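Local coordinates for protein Uly1 (Catenovulum maritimum, PDB 7DRQ) that is an ulvan lyase of polysaccharide lyase family 24, a calcium-binding enzyme that probably cleaves the algal polysaccharide ulvan by elimination, at residues I275-R280 with G292-Y297; G347-T352 with L359-Q364. One frame throughout, in Å; residues are numbered along the deposited sequence.

Contact 1 (I275-R280 with G292-Y297); sequences IGFQRR and GMFYAY
F277 and F294 form a hydrogen-bonded pair between antiparallel strands, and their side chains provide the aromatic part of the contact. F277 holds CG between the backbone N and the carbonyl carbon (chi1 63°), and F294 CB sits over one face of its ring, offset toward the rim, in a CH-pi contact 3.5 Å from the centroid. The F294 ring runs nearly parallel to the F277 ring, tilted by 16°, but is slid so far aside that the two barely overlap. An alanine at F277 would probably leave F294 CB without this apolar face and open a gap beside I262 of strand 261-269. At the far end of its ring, F294 CZ lies 3.8 Å from R279 CZ, over the centre of the guanidinium, whose plane stands 66° from the ring; R279 NH2 also forms a salt bridge with D291. Backbone bonds join the strands. I275 N gives one to A296 O (2.9 Å), returned by A296 N to I275 O, and F277 N to F294 O (2.9 Å) is returned by F294 N to F277 O, which is short (2.7 Å) but bent. Q278 adds a side-chain bond: its extended chain carries NE2 to G292 O (2.9 Å), beside M293, a selenomethionine. The R279 guanidinium, paired with D291, and Q278 NE2, bonded to G292 O, thus keep polar partners although buried beside phenylalanine rings.

Contact 2 (G347-T352 with L359-Q364); sequences GGFDWT and LHLIGQ
L361 turns CG anti to its carbonyl carbon (chi1 -47°), which sets that atom against W351 CB at 3.9 Å. On the other face of the sheet, I362 holds CG1 between the backbone N and the carbonyl carbon (chi1 61°), placing it 3.9 Å from D350 CB. F349 lies side by side with L361, and L361 CD2 meets the edge of the F349 ring at CZ, 4.1 Å away. The T352 and H360 side chains likewise lie side by side, CG2 of T352 4.1 Å from CB of H360. Four backbone bonds hold the strands: I362 N to D350 O (2.8 Å, nearly straight at 171°), D350 N to I362 O, where the donor stands above the carbonyl plane, and the pair between T352 and H360. The buried polar ends find partners beyond the two strands: D350 in K267 and L402, W351 NE1 in K265 O, and H360 in H380 and G427. Toward G347 the pairing gives way to water. One water donates to both G347 O and Q364 O (2.8 Å), and a second accepts from Q364 N (3.0 Å) and lies 2.7 Å from G347 O, to which it probably donates. G348 has a positive phi, and a CB there would clash with Q364 CB. This is an antiparallel beta hairpin, strands 350-353 and 359-369, within one antiparallel sheet, consistent with a blade of the beta-propeller fold.

Both contacts are antiparallel hairpins, but in separate sheets that pack face against face: contact 1 joins strands 272-280 and 290-298, contact 2 strands 350-353 and 359-369. They meet where F349 CE2 lies 3.3 Å from G276 C and where F349 CB lies equally close to Q278 OE1, with M293 and Y295 reaching L361. Contact 1 is buried throughout and mixes a CH-pi contact between two phenylalanines with a guanidinium over a ring tip, near a calcium site. Contact 2 is buried over its strand pairing, but its G347 and Q364 end is partly exposed and bridged by waters, and its leucine meets a phenylalanine edge and a tryptophan CB, without a ring pair. This pattern suits neighbouring blades of a propeller.

Contact 1 (I275-R280 with G292-Y297)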
ATOM      1  N   ILE A 275       0.551  -3.313 -13.563  1.00  9.24           N
ATOM      2  CA  ILE A 275       0.861  -2.085 -12.840  1.00 12.60           C
ATOM      3  C   ILE A 275       0.081  -0.926 -13.450  1.00 11.08           C
ATOM      4  O   ILE A 275      -0.129  -0.867 -14.667  1.00 10.98           O
ATOM      5  CB  ILE A 275       2.382  -1.803 -12.856  1.00 12.55           C
ATOM      6  CG1 ILE A 275       2.751  -0.704 -11.849  1.00 11.15           C
ATOM      7  CG2 ILE A 275       2.836  -1.469 -14.278  1.00 12.98           C
ATOM      8  CD1 ILE A 275       4.272  -0.489 -11.698  1.00 14.46           C
ATOM      9  N   GLY A 276      -0.383  -0.028 -12.596  1.00 11.68           N
ATOM     10  CA  GLY A 276      -0.896   1.259 -13.038  1.00 10.57           C
ATOM     11  C   GLY A 276      -0.182   2.334 -12.254  1.00  8.73           C
ATOM     12  O   GLY A 276       0.135   2.148 -11.080  1.00 10.17           O
ATOM     13  N   PHE A 277       0.113   3.449 -12.920  1.00  9.84           N
ATOM     14  CA  PHE A 277       0.891   4.460 -12.218  1.00 12.02           C
ATOM     15  C   PHE A 277       0.745   5.812 -12.897  1.00 11.49           C
ATOM     16  O   PHE A 277       0.260   5.922 -14.026  1.00 10.40           O
ATOM     17  CB  PHE A 277       2.382   4.060 -12.124  1.00  9.32           C
ATOM     18  CG  PHE A 277       3.083   3.950 -13.448  1.00 11.25           C
ATOM     19  CD1 PHE A 277       3.093   2.746 -14.142  1.00 11.00           C
ATOM     20  CD2 PHE A 277       3.779   5.037 -13.982  1.00 11.23           C
ATOM     21  CE1 PHE A 277       3.754   2.629 -15.359  1.00 11.30           C
ATOM     22  CE2 PHE A 277       4.454   4.927 -15.208  1.00 13.30           C
ATOM     23  CZ  PHE A 277       4.444   3.719 -15.889  1.00 11.80           C
ATOM     24  N   GLN A 278       1.151   6.846 -12.164  1.00 10.71           N
ATOM     25  CA  GLN A 278       1.388   8.174 -12.707  1.00  8.23           C
ATOM     26  C   GLN A 278       2.858   8.526 -12.510  1.00 10.68           C
ATOM     27  O   GLN A 278       3.575   7.885 -11.743  1.00 12.31           O
ATOM     28  CB  GLN A 278       0.458   9.215 -12.046  1.00 10.89           C
ATOM     29  CG  GLN A 278      -1.005   8.770 -12.140  1.00  8.80           C
ATOM     30  CD  GLN A 278      -2.004   9.841 -11.727  1.00 10.38           C
ATOM     31  OE1 GLN A 278      -2.266  10.044 -10.537  1.00 10.39           O
ATOM     32  NE2 GLN A 278      -2.574  10.525 -12.713  1.00 10.04           N
ATOM     33  N   ARG A 279       3.310   9.550 -13.218  1.00  9.57           N
ATOM     34  CA  ARG A 279       4.727   9.874 -13.294  1.00 10.92           C
ATOM     35  C   ARG A 279       4.966  11.237 -12.654  1.00 12.49           C
ATOM     36  O   ARG A 279       4.139  12.140 -12.783  1.00 12.89           O
ATOM     37  CB  ARG A 279       5.195   9.871 -14.760  1.00 12.11           C
ATOM     38  CG  ARG A 279       6.501  10.634 -15.004  1.00 10.98           C
ATOM     39  CD  ARG A 279       6.910  10.617 -16.486  1.00 11.78           C
ATOM     40  NE  ARG A 279       5.954  11.340 -17.321  1.00 13.68           N
ATOM     41  CZ  ARG A 279       5.860  11.198 -18.645  1.00 15.94           C
ATOM     42  NH1 ARG A 279       6.686  10.375 -19.272  1.00 11.95           N
ATOM     43  NH2 ARG A 279       4.977  11.915 -19.339  1.00 10.97           N
ATOM     44  N   ARG A 280       6.077  11.392 -11.933  1.00 11.77           N
ATOM     45  CA  ARG A 280       6.507  12.714 -11.507  1.00 10.91           C
ATOM     46  C   ARG A 280       7.799  13.024 -12.240  1.00 11.94           C
ATOM     47  O   ARG A 280       8.807  12.341 -12.040  1.00 11.12           O
ATOM     48  CB  ARG A 280       6.717  12.830  -9.993  1.00 14.01           C
ATOM     49  CG  ARG A 280       7.056  14.276  -9.579  1.00 10.33           C
ATOM     50  CD  ARG A 280       7.212  14.451  -8.061  1.00 13.45           C
ATOM     51  NE  ARG A 280       5.993  14.122  -7.324  1.00 13.08           N
ATOM     52  CZ  ARG A 280       5.858  14.244  -6.006  1.00 16.17           C
ATOM     53  NH1 ARG A 280       6.854  14.727  -5.276  1.00 14.06           N
ATOM     54  NH2 ARG A 280       4.717  13.895  -5.414  1.00 15.49           N
ATOM     55  N   GLY A 292       0.343  12.528 -16.311  1.00 10.24           N
ATOM     56  CA  GLY A 292       0.082  11.329 -17.071  1.00 10.94           C
ATOM     57  C   GLY A 292      -0.672  10.259 -16.307  1.00 12.52           C
ATOM     58  O   GLY A 292      -0.937  10.398 -15.104  1.00 12.27           O
HETATM   59  N   MSE A 293      -1.034   9.200 -17.006  1.00 12.47           N
HETATM   60  CA  MSE A 293      -1.637   8.020 -16.399  1.00  9.96           C
HETATM   61  C   MSE A 293      -1.191   6.828 -17.240  1.00 11.28           C
HETATM   62  O   MSE A 293      -1.276   6.855 -18.471  1.00 12.02           O
HETATM   63  CB  MSE A 293      -3.159   8.152 -16.345  1.00 11.12           C
HETATM   64  CG  MSE A 293      -3.848   7.018 -15.637  1.00 11.43           C
HETATM   65 SE   MSE A 293      -5.775   7.438 -15.492  1.00 21.36          SE
HETATM   66  CE  MSE A 293      -5.725   8.891 -14.216  1.00 13.21           C
ATOM     67  N   PHE A 294      -0.712   5.777 -16.584  1.00 11.39           N
ATOM     68  CA  PHE A 294       0.012   4.725 -17.287  1.00 10.54           C
ATOM     69  C   PHE A 294      -0.420   3.355 -16.780  1.00  9.55           C
ATOM     70  O   PHE A 294      -0.844   3.201 -15.633  1.00 11.22           O
ATOM     71  CB  PHE A 294       1.525   4.908 -17.112  1.00  9.57           C
ATOM     72  CG  PHE A 294       2.014   6.284 -17.476  1.00  9.58           C
ATOM     73  CD1 PHE A 294       2.397   6.581 -18.774  1.00 11.74           C
ATOM     74  CD2 PHE A 294       2.055   7.300 -16.518  1.00  9.62           C
ATOM     75  CE1 PHE A 294       2.834   7.867 -19.115  1.00 11.35           C
ATOM     76  CE2 PHE A 294       2.480   8.572 -16.851  1.00 10.65           C
ATOM     77  CZ  PHE A 294       2.882   8.855 -18.153  1.00 11.21           C
ATOM     78  N   TYR A 295      -0.264   2.343 -17.642  1.00  9.40           N
ATOM     79  CA  TYR A 295      -0.696   0.992 -17.307  1.00 11.32           C
ATOM     80  C   TYR A 295       0.057   0.002 -18.179  1.00 10.17           C
ATOM     81  O   TYR A 295       0.268   0.252 -19.371  1.00 10.36           O
ATOM     82  CB  TYR A 295      -2.209   0.835 -17.510  1.00 11.37           C
ATOM     83  CG  TYR A 295      -2.733  -0.589 -17.620  1.00 11.16           C
ATOM     84  CD1 TYR A 295      -2.937  -1.364 -16.484  1.00  9.69           C
ATOM     85  CD2 TYR A 295      -3.099  -1.120 -18.852  1.00  9.38           C
ATOM     86  CE1 TYR A 295      -3.459  -2.648 -16.573  1.00 10.56           C
ATOM     87  CE2 TYR A 295      -3.596  -2.409 -18.963  1.00 10.40           C
ATOM     88  CZ  TYR A 295      -3.774  -3.168 -17.819  1.00 13.97           C
ATOM     89  OH  TYR A 295      -4.299  -4.430 -17.921  1.00 11.72           O
ATOM     90  N   ALA A 296       0.455  -1.117 -17.585  1.00 11.14           N
ATOM     91  CA  ALA A 296       1.053  -2.202 -18.347  1.00 11.18           C
ATOM     92  C   ALA A 296       0.733  -3.509 -17.641  1.00 11.73           C
ATOM     93  O   ALA A 296       0.441  -3.525 -16.443  1.00 11.17           O
ATOM     94  CB  ALA A 296       2.570  -2.026 -18.498  1.00  9.59           C
ATOM     95  N   TYR A 297       0.809  -4.613 -18.385  1.00  9.38           N
ATOM     96  CA  TYR A 297       0.552  -5.917 -17.789  1.00  8.69           C
ATOM     97  C   TYR A 297       1.532  -6.924 -18.369  1.00  9.21           C
ATOM     98  O   TYR A 297       2.078  -6.732 -19.458  1.00 11.18           O
ATOM     99  CB  TYR A 297      -0.900  -6.377 -18.013  1.00 10.38           C
ATOM    100  CG  TYR A 297      -1.239  -6.639 -19.465  1.00 10.40           C
ATOM    101  CD1 TYR A 297      -1.037  -7.893 -20.032  1.00 10.57           C
ATOM    102  CD2 TYR A 297      -1.757  -5.633 -20.264  1.00 11.26           C
ATOM    103  CE1 TYR A 297      -1.339  -8.135 -21.355  1.00 12.74           C
ATOM    104  CE2 TYR A 297      -2.057  -5.866 -21.601  1.00 14.01           C
ATOM    105  CZ  TYR A 297      -1.849  -7.115 -22.134  1.00 12.61           C
ATOM    106  OH  TYR A 297      -2.150  -7.350 -23.457  1.00 12.33           O
TER

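Contact 2 (G347-T352 with L359-Q364)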
ATOM      1  N   GLY A 347      -2.496  12.478  -5.673  1.00 16.94           N
ATOM      2  CA  GLY A 347      -3.069  11.282  -5.094  1.00 15.23           C
ATOM      3  C   GLY A 347      -4.381  10.976  -5.781  1.00 15.14           C
ATOM      4  O   GLY A 347      -4.720  11.580  -6.798  1.00 12.66           O
ATOM      5  N   GLY A 348      -5.113  10.026  -5.203  1.00 12.68           N
ATOM      6  CA  GLY A 348      -6.393   9.671  -5.772  1.00 12.75           C
ATOM      7  C   GLY A 348      -6.327   8.753  -6.971  1.00 10.11           C
ATOM      8  O   GLY A 348      -7.335   8.599  -7.669  1.00 13.46           O
ATOM      9  N   PHE A 349      -5.188   8.130  -7.236  1.00 10.78           N
ATOM     10  CA  PHE A 349      -5.054   7.274  -8.406  1.00  9.08           C
ATOM     11  C   PHE A 349      -5.233   5.815  -8.013  1.00 11.86           C
ATOM     12  O   PHE A 349      -4.688   5.362  -7.001  1.00 12.47           O
ATOM     13  CB  PHE A 349      -3.693   7.449  -9.079  1.00 12.23           C
ATOM     14  CG  PHE A 349      -3.452   6.454 -10.165  1.00  9.54           C
ATOM     15  CD1 PHE A 349      -4.096   6.583 -11.387  1.00  9.30           C
ATOM     16  CD2 PHE A 349      -2.636   5.343  -9.953  1.00 10.58           C
ATOM     17  CE1 PHE A 349      -3.885   5.645 -12.403  1.00 10.41           C
ATOM     18  CE2 PHE A 349      -2.437   4.402 -10.957  1.00 11.98           C
ATOM     19  CZ  PHE A 349      -3.056   4.555 -12.181  1.00 10.96           C
ATOM     20  N   ASP A 350      -5.994   5.081  -8.819  1.00  9.67           N
ATOM     21  CA  ASP A 350      -6.123   3.645  -8.609  1.00 10.04           C
ATOM     22  C   ASP A 350      -6.591   3.016  -9.910  1.00 12.10           C
ATOM     23  O   ASP A 350      -6.998   3.711 -10.843  1.00 11.95           O
ATOM     24  CB  ASP A 350      -7.083   3.325  -7.456  1.00  9.93           C
ATOM     25  CG  ASP A 350      -6.851   1.936  -6.874  1.00 14.55           C
ATOM     26  OD1 ASP A 350      -5.806   1.318  -7.184  1.00 12.61           O
ATOM     27  OD2 ASP A 350      -7.720   1.464  -6.110  1.00 12.77           O
ATOM     28  N   TRP A 351      -6.540   1.682  -9.955  1.00 11.22           N
ATOM     29  CA  TRP A 351      -6.894   0.937 -11.155  1.00  9.25           C
ATOM     30  C   TRP A 351      -7.267  -0.486 -10.754  1.00 10.76           C
ATOM     31  O   TRP A 351      -6.922  -0.956  -9.668  1.00 12.34           O
ATOM     32  CB  TRP A 351      -5.739   0.922 -12.165  1.00 12.26           C
ATOM     33  CG  TRP A 351      -4.568   0.205 -11.617  1.00 10.77           C
ATOM     34  CD1 TRP A 351      -3.607   0.711 -10.791  1.00 10.54           C
ATOM     35  CD2 TRP A 351      -4.261  -1.177 -11.799  1.00  9.12           C
ATOM     36  NE1 TRP A 351      -2.703  -0.275 -10.464  1.00 11.09           N
ATOM     37  CE2 TRP A 351      -3.084  -1.443 -11.070  1.00 12.86           C
ATOM     38  CE3 TRP A 351      -4.868  -2.218 -12.511  1.00  9.29           C
ATOM     39  CZ2 TRP A 351      -2.494  -2.711 -11.038  1.00 10.53           C
ATOM     40  CZ3 TRP A 351      -4.288  -3.478 -12.476  1.00 11.74           C
ATOM     41  CH2 TRP A 351      -3.108  -3.714 -11.742  1.00 11.41           C
ATOM     42  N   THR A 352      -7.953  -1.174 -11.658  1.00 10.37           N
ATOM     43  CA  THR A 352      -8.209  -2.599 -11.488  1.00  9.67           C
ATOM     44  C   THR A 352      -8.527  -3.177 -12.858  1.00 11.14           C
ATOM     45  O   THR A 352      -8.759  -2.443 -13.822  1.00 10.00           O
ATOM     46  CB  THR A 352      -9.348  -2.853 -10.488  1.00 11.52           C
ATOM     47  OG1 THR A 352      -9.449  -4.257 -10.221  1.00 12.85           O
ATOM     48  CG2 THR A 352     -10.668  -2.359 -11.062  1.00 12.61           C
ATOM     49  N   LEU A 359     -10.829  -3.053 -18.047  1.00 11.53           N
ATOM     50  CA  LEU A 359      -9.771  -2.232 -17.477  1.00 11.37           C
ATOM     51  C   LEU A 359     -10.373  -0.929 -16.966  1.00 11.83           C
ATOM     52  O   LEU A 359     -11.108  -0.261 -17.694  1.00 11.16           O
ATOM     53  CB  LEU A 359      -8.697  -1.942 -18.522  1.00 13.04           C
ATOM     54  CG  LEU A 359      -7.718  -0.812 -18.204  1.00 13.27           C
ATOM     55  CD1 LEU A 359      -6.835  -1.214 -17.049  1.00 11.13           C
ATOM     56  CD2 LEU A 359      -6.884  -0.448 -19.440  1.00 13.82           C
ATOM     57  N   HIS A 360     -10.032  -0.559 -15.730  1.00 11.71           N
ATOM     58  CA  HIS A 360     -10.578   0.622 -15.071  1.00 12.00           C
ATOM     59  C   HIS A 360      -9.463   1.366 -14.355  1.00  9.73           C
ATOM     60  O   HIS A 360      -8.684   0.746 -13.626  1.00 12.89           O
ATOM     61  CB  HIS A 360     -11.664   0.232 -14.059  1.00 11.18           C
ATOM     62  CG  HIS A 360     -12.888  -0.338 -14.693  1.00  9.22           C
ATOM     63  ND1 HIS A 360     -13.967   0.439 -15.052  1.00  9.20           N
ATOM     64  CD2 HIS A 360     -13.195  -1.602 -15.061  1.00 11.02           C
ATOM     65  CE1 HIS A 360     -14.884  -0.319 -15.620  1.00 10.50           C
ATOM     66  NE2 HIS A 360     -14.447  -1.566 -15.624  1.00 11.70           N
ATOM     67  N   LEU A 361      -9.396   2.687 -14.550  1.00 11.81           N
ATOM     68  CA  LEU A 361      -8.459   3.550 -13.834  1.00  9.45           C
ATOM     69  C   LEU A 361      -9.158   4.829 -13.403  1.00 12.49           C
ATOM     70  O   LEU A 361      -9.950   5.399 -14.157  1.00 11.66           O
ATOM     71  CB  LEU A 361      -7.243   3.939 -14.688  1.00  8.54           C
ATOM     72  CG  LEU A 361      -6.559   2.792 -15.439  1.00 11.83           C
ATOM     73  CD1 LEU A 361      -7.051   2.696 -16.889  1.00 11.34           C
ATOM     74  CD2 LEU A 361      -5.053   2.971 -15.389  1.00 11.84           C
ATOM     75  N   ILE A 362      -8.826   5.302 -12.202  1.00 10.88           N
ATOM     76  CA  ILE A 362      -9.414   6.524 -11.673  1.00 10.77           C
ATOM     77  C   ILE A 362      -8.297   7.465 -11.237  1.00 10.19           C
ATOM     78  O   ILE A 362      -7.174   7.045 -10.946  1.00 10.09           O
ATOM     79  CB  ILE A 362     -10.379   6.252 -10.502  1.00 11.95           C
ATOM     80  CG1 ILE A 362      -9.646   5.595  -9.336  1.00 12.62           C
ATOM     81  CG2 ILE A 362     -11.543   5.384 -10.971  1.00 13.69           C
ATOM     82  CD1 ILE A 362     -10.483   5.537  -8.066  1.00 10.26           C
ATOM     83  N   GLY A 363      -8.627   8.753 -11.200  1.00 11.59           N
ATOM     84  CA  GLY A 363      -7.668   9.768 -10.809  1.00 11.32           C
ATOM     85  C   GLY A 363      -8.372  10.983 -10.245  1.00 12.69           C
ATOM     86  O   GLY A 363      -9.566  11.201 -10.473  1.00 10.65           O
ATOM     87  N   GLN A 364      -7.609  11.775  -9.498  1.00  9.89           N
ATOM     88  CA  GLN A 364      -8.045  13.090  -9.043  1.00 11.76           C
ATOM     89  C   GLN A 364      -7.065  14.120  -9.585  1.00 12.91           C
ATOM     90  O   GLN A 364      -5.862  14.049  -9.310  1.00 11.03           O
ATOM     91  CB  GLN A 364      -8.121  13.186  -7.523  1.00 13.00           C
ATOM     92  CG  GLN A 364      -8.706  14.526  -7.084  1.00 16.52           C
ATOM     93  CD  GLN A 364      -8.728  14.714  -5.585  1.00 18.38           C
ATOM     94  OE1 GLN A 364      -8.652  13.748  -4.819  1.00 17.97           O
ATOM     95  NE2 GLN A 364      -8.853  15.969  -5.152  1.00 17.62           N
TER
HETATM   96  O   HOH W   1      -4.762  10.921  -9.467  1.00 14.22           O
HETATM   97  O   HOH W   2      -4.549  14.574  -6.940  1.00 15.92           O